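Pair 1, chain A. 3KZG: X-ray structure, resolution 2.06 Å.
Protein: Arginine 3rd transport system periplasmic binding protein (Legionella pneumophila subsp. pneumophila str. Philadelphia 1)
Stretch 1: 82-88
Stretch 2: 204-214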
# COMPACT_ATOMS: atom_id res chain seq x y z
N ILE A 82 -9.99 -5.65 -33.55
CA ILE A 82 -10.47 -5.10 -32.30
C ILE A 82 -9.37 -5.36 -31.28
O ILE A 82 -8.55 -6.28 -31.44
CB ILE A 82 -11.80 -5.75 -31.83
CG1 ILE A 82 -11.65 -7.27 -31.72
CG2 ILE A 82 -12.92 -5.37 -32.80
CD1 ILE A 82 -12.88 -7.97 -31.16
N PHE A 83 -9.33 -4.52 -30.25
CA PHE A 83 -8.31 -4.62 -29.22
C PHE A 83 -8.91 -4.83 -27.83
O PHE A 83 -10.06 -4.49 -27.57
CB PHE A 83 -7.48 -3.34 -29.21
CG PHE A 83 -6.64 -3.16 -30.44
CD1 PHE A 83 -5.39 -3.78 -30.54
CD2 PHE A 83 -7.08 -2.37 -31.49
CE1 PHE A 83 -4.60 -3.60 -31.68
CE2 PHE A 83 -6.30 -2.19 -32.63
CZ PHE A 83 -5.05 -2.80 -32.72
N SER A 84 -8.11 -5.40 -26.94
CA SER A 84 -8.54 -5.60 -25.57
C SER A 84 -8.19 -4.29 -24.89
O SER A 84 -7.70 -3.36 -25.54
CB SER A 84 -7.72 -6.71 -24.92
OG SER A 84 -6.37 -6.29 -24.79
N LEU A 85 -8.43 -4.21 -23.59
CA LEU A 85 -8.05 -3.01 -22.87
C LEU A 85 -6.52 -2.98 -22.98
O LEU A 85 -5.87 -4.03 -23.00
CB LEU A 85 -8.44 -3.13 -21.40
CG LEU A 85 -9.93 -3.35 -21.10
CD1 LEU A 85 -10.14 -3.56 -19.60
CD2 LEU A 85 -10.72 -2.16 -21.60
N PRO A 86 -5.93 -1.79 -23.08
CA PRO A 86 -4.47 -1.75 -23.17
C PRO A 86 -3.90 -2.25 -21.84
O PRO A 86 -4.51 -2.01 -20.79
CB PRO A 86 -4.17 -0.28 -23.43
CG PRO A 86 -5.30 0.42 -22.70
CD PRO A 86 -6.50 -0.43 -23.03
N TYR A 87 -2.78 -2.95 -21.88
CA TYR A 87 -2.17 -3.46 -20.65
C TYR A 87 -0.92 -2.68 -20.30
O TYR A 87 -0.23 -2.99 -19.33
CB TYR A 87 -1.80 -4.94 -20.79
CG TYR A 87 -0.92 -5.29 -21.98
CD1 TYR A 87 0.46 -5.05 -21.96
CD2 TYR A 87 -1.46 -5.88 -23.12
CE1 TYR A 87 1.27 -5.41 -23.05
CE2 TYR A 87 -0.66 -6.23 -24.21
CZ TYR A 87 0.69 -6.00 -24.17
OH TYR A 87 1.46 -6.36 -25.27
N MSE A 88 -0.63 -1.66 -21.10
CA MSE A 88 0.57 -0.86 -20.89
C MSE A 88 0.55 0.37 -21.78
O MSE A 88 0.04 0.33 -22.91
CB MSE A 88 1.80 -1.72 -21.20
CG MSE A 88 3.15 -1.05 -21.03
SE MSE A 88 4.60 -2.33 -21.23
CE MSE A 88 6.10 -1.10 -21.03
N LEU A 204 -14.54 -13.23 -26.66
CA LEU A 204 -13.26 -13.59 -26.06
C LEU A 204 -12.54 -12.35 -25.52
O LEU A 204 -11.98 -12.38 -24.42
CB LEU A 204 -12.37 -14.30 -27.09
CG LEU A 204 -10.94 -14.67 -26.66
CD1 LEU A 204 -10.97 -15.54 -25.42
CD2 LEU A 204 -10.24 -15.38 -27.81
N ILE A 205 -12.56 -11.27 -26.29
CA ILE A 205 -11.91 -10.03 -25.88
C ILE A 205 -12.53 -9.51 -24.58
O ILE A 205 -11.82 -9.04 -23.68
CB ILE A 205 -12.03 -8.97 -27.00
CG1 ILE A 205 -11.13 -9.37 -28.17
CG2 ILE A 205 -11.64 -7.60 -26.49
CD1 ILE A 205 -9.63 -9.43 -27.82
N LYS A 206 -13.86 -9.60 -24.47
CA LYS A 206 -14.55 -9.14 -23.28
C LYS A 206 -14.16 -9.93 -22.04
O LYS A 206 -14.02 -9.37 -20.95
CB LYS A 206 -16.07 -9.20 -23.49
CG LYS A 206 -16.57 -8.04 -24.34
CD LYS A 206 -18.07 -8.10 -24.58
CE LYS A 206 -18.51 -6.95 -25.49
NZ LYS A 206 -19.96 -7.01 -25.83
N LYS A 207 -13.96 -11.24 -22.20
CA LYS A 207 -13.55 -12.08 -21.07
C LYS A 207 -12.11 -11.70 -20.68
O LYS A 207 -11.76 -11.69 -19.50
CB LYS A 207 -13.63 -13.56 -21.47
CG LYS A 207 -15.07 -14.06 -21.72
CD LYS A 207 -15.12 -15.49 -22.26
CE LYS A 207 -14.63 -15.57 -23.70
NZ LYS A 207 -14.86 -16.91 -24.35
N ILE A 208 -11.29 -11.38 -21.67
CA ILE A 208 -9.91 -10.99 -21.40
C ILE A 208 -9.85 -9.63 -20.69
O ILE A 208 -8.97 -9.38 -19.87
CB ILE A 208 -9.08 -10.92 -22.71
CG1 ILE A 208 -8.89 -12.33 -23.27
CG2 ILE A 208 -7.73 -10.25 -22.45
CD1 ILE A 208 -8.27 -12.36 -24.65
N ASN A 209 -10.80 -8.75 -21.00
CA ASN A 209 -10.83 -7.44 -20.36
C ASN A 209 -11.12 -7.61 -18.87
O ASN A 209 -10.46 -7.01 -18.02
CB ASN A 209 -11.87 -6.53 -21.01
CG ASN A 209 -11.45 -6.08 -22.40
OD1 ASN A 209 -10.27 -6.19 -22.77
ND2 ASN A 209 -12.40 -5.56 -23.18
N LYS A 210 -12.12 -8.43 -18.54
CA LYS A 210 -12.45 -8.67 -17.15
C LYS A 210 -11.23 -9.23 -16.42
O LYS A 210 -10.92 -8.78 -15.32
CB LYS A 210 -13.63 -9.64 -17.02
CG LYS A 210 -14.95 -9.04 -17.50
CD LYS A 210 -16.18 -9.76 -16.93
CE LYS A 210 -16.34 -11.17 -17.48
NZ LYS A 210 -17.66 -11.76 -17.11
N ILE A 211 -10.54 -10.18 -17.05
CA ILE A 211 -9.34 -10.78 -16.47
C ILE A 211 -8.27 -9.73 -16.20
O ILE A 211 -7.61 -9.75 -15.16
CB ILE A 211 -8.73 -11.87 -17.41
CG1 ILE A 211 -9.67 -13.07 -17.53
CG2 ILE A 211 -7.39 -12.35 -16.85
CD1 ILE A 211 -10.00 -13.73 -16.21
N LEU A 212 -8.08 -8.82 -17.16
CA LEU A 212 -7.08 -7.76 -17.02
C LEU A 212 -7.43 -6.86 -15.84
O LEU A 212 -6.54 -6.41 -15.11
CB LEU A 212 -7.00 -6.93 -18.30
CG LEU A 212 -6.29 -7.55 -19.51
CD1 LEU A 212 -6.47 -6.65 -20.74
CD2 LEU A 212 -4.80 -7.72 -19.20
N LEU A 213 -8.72 -6.58 -15.66
CA LEU A 213 -9.16 -5.75 -14.55
C LEU A 213 -8.92 -6.47 -13.22
O LEU A 213 -8.47 -5.85 -12.25
CB LEU A 213 -10.64 -5.39 -14.72
CG LEU A 213 -10.93 -4.42 -15.88
CD1 LEU A 213 -12.42 -4.25 -16.08
CD2 LEU A 213 -10.27 -3.08 -15.58
N GLU A 214 -9.20 -7.77 -13.17
CA GLU A 214 -9.01 -8.54 -11.94
C GLU A 214 -7.53 -8.69 -11.60
O GLU A 214 -7.17 -8.82 -10.43
CB GLU A 214 -9.67 -9.91 -12.09
CG GLU A 214 -11.10 -9.79 -12.62
CD GLU A 214 -11.76 -11.12 -12.91
OE1 GLU A 214 -11.10 -12.01 -13.49
OE2 GLU A 214 -12.95 -11.27 -12.56
O HOH W 1 -11.83 -4.00 -25.70

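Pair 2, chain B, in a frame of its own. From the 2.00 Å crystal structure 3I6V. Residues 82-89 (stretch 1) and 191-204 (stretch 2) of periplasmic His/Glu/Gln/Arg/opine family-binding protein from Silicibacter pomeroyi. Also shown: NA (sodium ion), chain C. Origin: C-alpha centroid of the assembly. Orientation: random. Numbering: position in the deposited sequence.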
# COMPACT_ATOMS: atom_id res chain seq x y z
N ILE B 82 -1.67 6.35 15.38
CA ILE B 82 -2.97 5.88 14.93
C ILE B 82 -3.17 4.43 15.39
O ILE B 82 -2.21 3.85 15.89
CB ILE B 82 -3.10 5.94 13.35
CG1 ILE B 82 -2.05 5.05 12.69
CG2 ILE B 82 -3.00 7.40 12.85
CD1 ILE B 82 -2.32 4.78 11.17
N ASP B 83 -4.36 3.87 15.17
CA ASP B 83 -4.64 2.46 15.47
C ASP B 83 -5.02 1.69 14.20
O ASP B 83 -5.66 2.24 13.31
CB ASP B 83 -5.80 2.35 16.47
CG ASP B 83 -5.36 2.47 17.94
OD1 ASP B 83 -4.14 2.55 18.28
OD2 ASP B 83 -6.28 2.55 18.79
N PHE B 84 -4.62 0.43 14.13
CA PHE B 84 -4.89 -0.38 12.92
C PHE B 84 -5.95 -1.46 13.20
O PHE B 84 -6.04 -1.97 14.32
CB PHE B 84 -3.61 -1.08 12.47
CG PHE B 84 -2.60 -0.17 11.83
CD1 PHE B 84 -1.54 0.33 12.58
CD2 PHE B 84 -2.69 0.15 10.46
CE1 PHE B 84 -0.58 1.17 12.00
CE2 PHE B 84 -1.72 0.97 9.85
CZ PHE B 84 -0.67 1.49 10.62
N THR B 85 -6.74 -1.81 12.18
CA THR B 85 -7.49 -3.07 12.17
C THR B 85 -6.49 -4.20 12.05
O THR B 85 -5.30 -3.96 11.86
CB THR B 85 -8.46 -3.16 10.93
OG1 THR B 85 -7.70 -3.15 9.70
CG2 THR B 85 -9.45 -2.03 10.92
N GLN B 86 -6.96 -5.45 12.11
CA GLN B 86 -6.18 -6.58 11.67
C GLN B 86 -5.79 -6.39 10.19
O GLN B 86 -6.41 -5.59 9.49
CB GLN B 86 -7.04 -7.86 11.79
CG GLN B 86 -8.27 -7.82 10.85
CD GLN B 86 -9.20 -8.98 11.11
OE1 GLN B 86 -8.86 -10.15 10.87
NE2 GLN B 86 -10.35 -8.68 11.64
N ASN B 87 -4.81 -7.15 9.72
CA ASN B 87 -4.45 -7.03 8.31
C ASN B 87 -5.60 -7.54 7.37
O ASN B 87 -6.46 -8.34 7.78
CB ASN B 87 -3.06 -7.61 7.98
CG ASN B 87 -2.90 -9.13 8.27
OD1 ASN B 87 -3.82 -9.95 8.11
ND2 ASN B 87 -1.68 -9.50 8.63
N TYR B 88 -5.65 -6.99 6.16
CA TYR B 88 -6.61 -7.48 5.18
C TYR B 88 -5.91 -8.02 3.93
O TYR B 88 -6.55 -8.60 3.05
CB TYR B 88 -7.69 -6.47 4.88
CG TYR B 88 -7.18 -5.14 4.39
CD1 TYR B 88 -7.14 -4.02 5.24
CD2 TYR B 88 -6.73 -4.99 3.07
CE1 TYR B 88 -6.66 -2.77 4.78
CE2 TYR B 88 -6.25 -3.76 2.60
CZ TYR B 88 -6.24 -2.66 3.44
OH TYR B 88 -5.74 -1.47 2.98
N ILE B 89 -4.59 -7.84 3.87
CA ILE B 89 -3.74 -8.64 3.01
C ILE B 89 -2.61 -9.17 3.91
O ILE B 89 -2.12 -8.43 4.76
CB ILE B 89 -3.13 -7.81 1.84
CG1 ILE B 89 -4.22 -6.97 1.13
CG2 ILE B 89 -2.34 -8.73 0.82
CD1 ILE B 89 -3.65 -6.05 0.03
N LEU B 191 -15.71 2.43 15.75
CA LEU B 191 -15.61 2.27 14.27
C LEU B 191 -14.59 1.20 13.85
O LEU B 191 -14.83 0.40 12.92
CB LEU B 191 -15.28 3.61 13.62
CG LEU B 191 -15.29 3.65 12.07
CD1 LEU B 191 -16.65 3.21 11.52
CD2 LEU B 191 -14.98 5.08 11.63
N ARG B 192 -13.44 1.17 14.54
CA ARG B 192 -12.39 0.20 14.22
C ARG B 192 -12.92 -1.20 14.48
O ARG B 192 -12.64 -2.12 13.69
CB ARG B 192 -11.11 0.48 15.06
CG ARG B 192 -9.99 -0.58 14.93
CD ARG B 192 -8.63 -0.05 15.50
NE ARG B 192 -8.80 0.34 16.92
CZ ARG B 192 -8.83 -0.51 17.94
NH1 ARG B 192 -8.74 -1.82 17.72
NH2 ARG B 192 -9.00 -0.07 19.19
N GLY B 193 -13.67 -1.37 15.57
CA GLY B 193 -14.29 -2.65 15.90
C GLY B 193 -15.28 -3.12 14.81
O GLY B 193 -15.30 -4.29 14.48
N LYS B 194 -16.08 -2.20 14.26
CA LYS B 194 -16.99 -2.52 13.13
C LYS B 194 -16.23 -3.01 11.90
O LYS B 194 -16.57 -4.04 11.28
CB LYS B 194 -17.86 -1.31 12.76
CG LYS B 194 -19.02 -1.09 13.72
CD LYS B 194 -19.59 0.33 13.58
CE LYS B 194 -20.76 0.51 14.55
NZ LYS B 194 -21.54 1.70 14.19
N PHE B 195 -15.13 -2.32 11.58
CA PHE B 195 -14.32 -2.77 10.48
C PHE B 195 -13.67 -4.08 10.76
O PHE B 195 -13.58 -4.91 9.86
CB PHE B 195 -13.32 -1.71 10.03
CG PHE B 195 -13.95 -0.66 9.20
CD1 PHE B 195 -14.12 0.62 9.69
CD2 PHE B 195 -14.44 -0.98 7.92
CE1 PHE B 195 -14.74 1.62 8.90
CE2 PHE B 195 -15.04 -0.01 7.13
CZ PHE B 195 -15.19 1.29 7.62
N ASP B 196 -13.19 -4.28 12.00
CA ASP B 196 -12.57 -5.55 12.34
C ASP B 196 -13.55 -6.73 12.20
O ASP B 196 -13.19 -7.79 11.68
CB ASP B 196 -11.94 -5.51 13.74
CG ASP B 196 -10.42 -5.22 13.70
OD1 ASP B 196 -9.93 -4.52 14.61
OD2 ASP B 196 -9.74 -5.69 12.76
N ALA B 197 -14.77 -6.53 12.70
CA ALA B 197 -15.80 -7.55 12.61
C ALA B 197 -16.13 -7.82 11.13
O ALA B 197 -16.29 -8.96 10.74
CB ALA B 197 -17.06 -7.13 13.40
N ALA B 198 -16.19 -6.78 10.29
CA ALA B 198 -16.41 -7.01 8.85
C ALA B 198 -15.26 -7.76 8.16
O ALA B 198 -15.49 -8.70 7.36
CB ALA B 198 -16.73 -5.67 8.13
N ILE B 199 -14.02 -7.40 8.47
CA ILE B 199 -12.88 -8.11 7.91
C ILE B 199 -12.88 -9.60 8.31
O ILE B 199 -12.65 -10.47 7.47
CB ILE B 199 -11.53 -7.44 8.32
CG1 ILE B 199 -11.42 -6.04 7.69
CG2 ILE B 199 -10.35 -8.31 7.88
CD1 ILE B 199 -10.34 -5.14 8.32
N THR B 200 -13.11 -9.88 9.60
CA THR B 200 -13.15 -11.26 10.09
C THR B 200 -14.20 -12.11 9.33
O THR B 200 -13.89 -13.20 8.88
CB THR B 200 -13.41 -11.29 11.61
OG1 THR B 200 -12.28 -10.72 12.26
CG2 THR B 200 -13.63 -12.75 12.12
N SER B 201 -15.40 -11.58 9.17
CA SER B 201 -16.47 -12.21 8.37
C SER B 201 -16.04 -12.53 6.92
O SER B 201 -16.38 -13.59 6.38
CB SER B 201 -17.73 -11.34 8.39
OG SER B 201 -17.66 -10.28 7.42
N MET B 202 -15.25 -11.65 6.29
CA MET B 202 -14.77 -11.92 4.91
C MET B 202 -13.67 -12.98 4.88
O MET B 202 -13.49 -13.70 3.87
CB MET B 202 -14.28 -10.64 4.22
CG MET B 202 -15.37 -9.59 3.98
SD MET B 202 -14.85 -8.14 3.01
CE MET B 202 -14.32 -8.97 1.56
N LYS B 203 -12.90 -13.07 5.97
CA LYS B 203 -11.90 -14.12 6.11
C LYS B 203 -12.59 -15.47 6.32
O LYS B 203 -12.18 -16.46 5.74
CB LYS B 203 -10.89 -13.83 7.25
CG LYS B 203 -9.92 -12.64 6.94
CD LYS B 203 -8.86 -12.43 8.01
CE LYS B 203 -8.04 -11.15 7.76
NZ LYS B 203 -7.06 -10.84 8.90
N GLU B 204 -13.65 -15.49 7.13
CA GLU B 204 -14.35 -16.72 7.50
C GLU B 204 -15.14 -17.39 6.34
O GLU B 204 -15.21 -18.62 6.28
CB GLU B 204 -15.23 -16.47 8.72
CG GLU B 204 -14.42 -16.45 10.02
CD GLU B 204 -15.24 -15.99 11.23
OE1 GLU B 204 -16.36 -15.45 11.05
OE2 GLU B 204 -14.74 -16.15 12.37
NA NA C . -1.90 3.41 18.28
O HOH W 2 -9.24 3.13 17.19
O HOH W 3 -9.22 2.72 19.79
O HOH W 4 -7.82 -3.62 15.69
O HOH W 5 -9.71 -12.41 12.03

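Superposing N, CA and C of 14 central residues brings pair 2 onto pair 1 with an RMSD of 0.5 Å. In both, a short extended segment leading into a loop lies against one helix. The nearest CA pairs are alike in distance but not in register: Ser A84 CA to Ile A205 CA is 5.6 Å, while Thr B85 CA, at the position matching Ser A84, is 5.7 Å from Asp B196 CA, at the position matching Asn A209.

The shared anchor is a helix carboxyl or amide oxygen that receives a backbone N-H. Leu A85 N donates to Asn A209 OD1 at 2.8 Å (154°), and Gln B86 N donates to Asp B196 OD2 at 2.9 Å (166°). The side-chain centres of Asn A209 and Asp B196 coincide within 0.4 Å, so amide and carboxylate fill one site. The second polar atom is also used alike, through water. Water 1 donates to Phe A83 O (O to O, 2.6 Å) and accepts from Asn A209 ND2 (3.0 Å to the water O). Water 4 donates to Phe B84 O (2.8 Å from its O) and to Asp B196 OD1 (2.5 Å from its O). The amide is thus a donor where the carboxylate is an acceptor. Ser A84 and Thr B85, both chi1 p, each close a local bond: Ser A84 OG to Leu A85 O, 2.9 Å, and Thr B85 OG1 to Gln B86 O, 2.8 Å.

Around this anchor the chemistry diverges. At one end, pair 1 packs Ile A82 CD1 on Ile A205 CG1 at 3.7 Å. Pair 2 has Asp B83 and Arg B192 there, with a long salt bridge, Asp B83 OD2 to Arg B192 NH2 at 3.8 Å; the oxygen lies well out of the guanidinium plane, so charge rather than a directed N-H links them. Arg B192 NH1 also donates to water 4, 2.9 Å from its O.

At the other end, Leu A85 is apolar: its CB lies 4.1 Å from Leu A212 CD1, and its CD1 3.9 Å from Leu A213 CG. The matching Gln B86 points toward the helix as well, but its amide is engaged on both sides: NE2 donates to Thr B200 OG1 at 2.9 Å (178°), while OE1 accepts from Lys B203 NZ at 2.8 Å. Lys B203 NZ also reaches Asn B87 O at 2.8 Å. Thr B200 occupies the Leu A213 position, with side-chain centres 0.1 Å apart.

One apolar feature persists: Tyr A87 CB meets Leu A212 CD2, and Tyr B88 CB meets Ile B199 CG2, each at 4.4 Å.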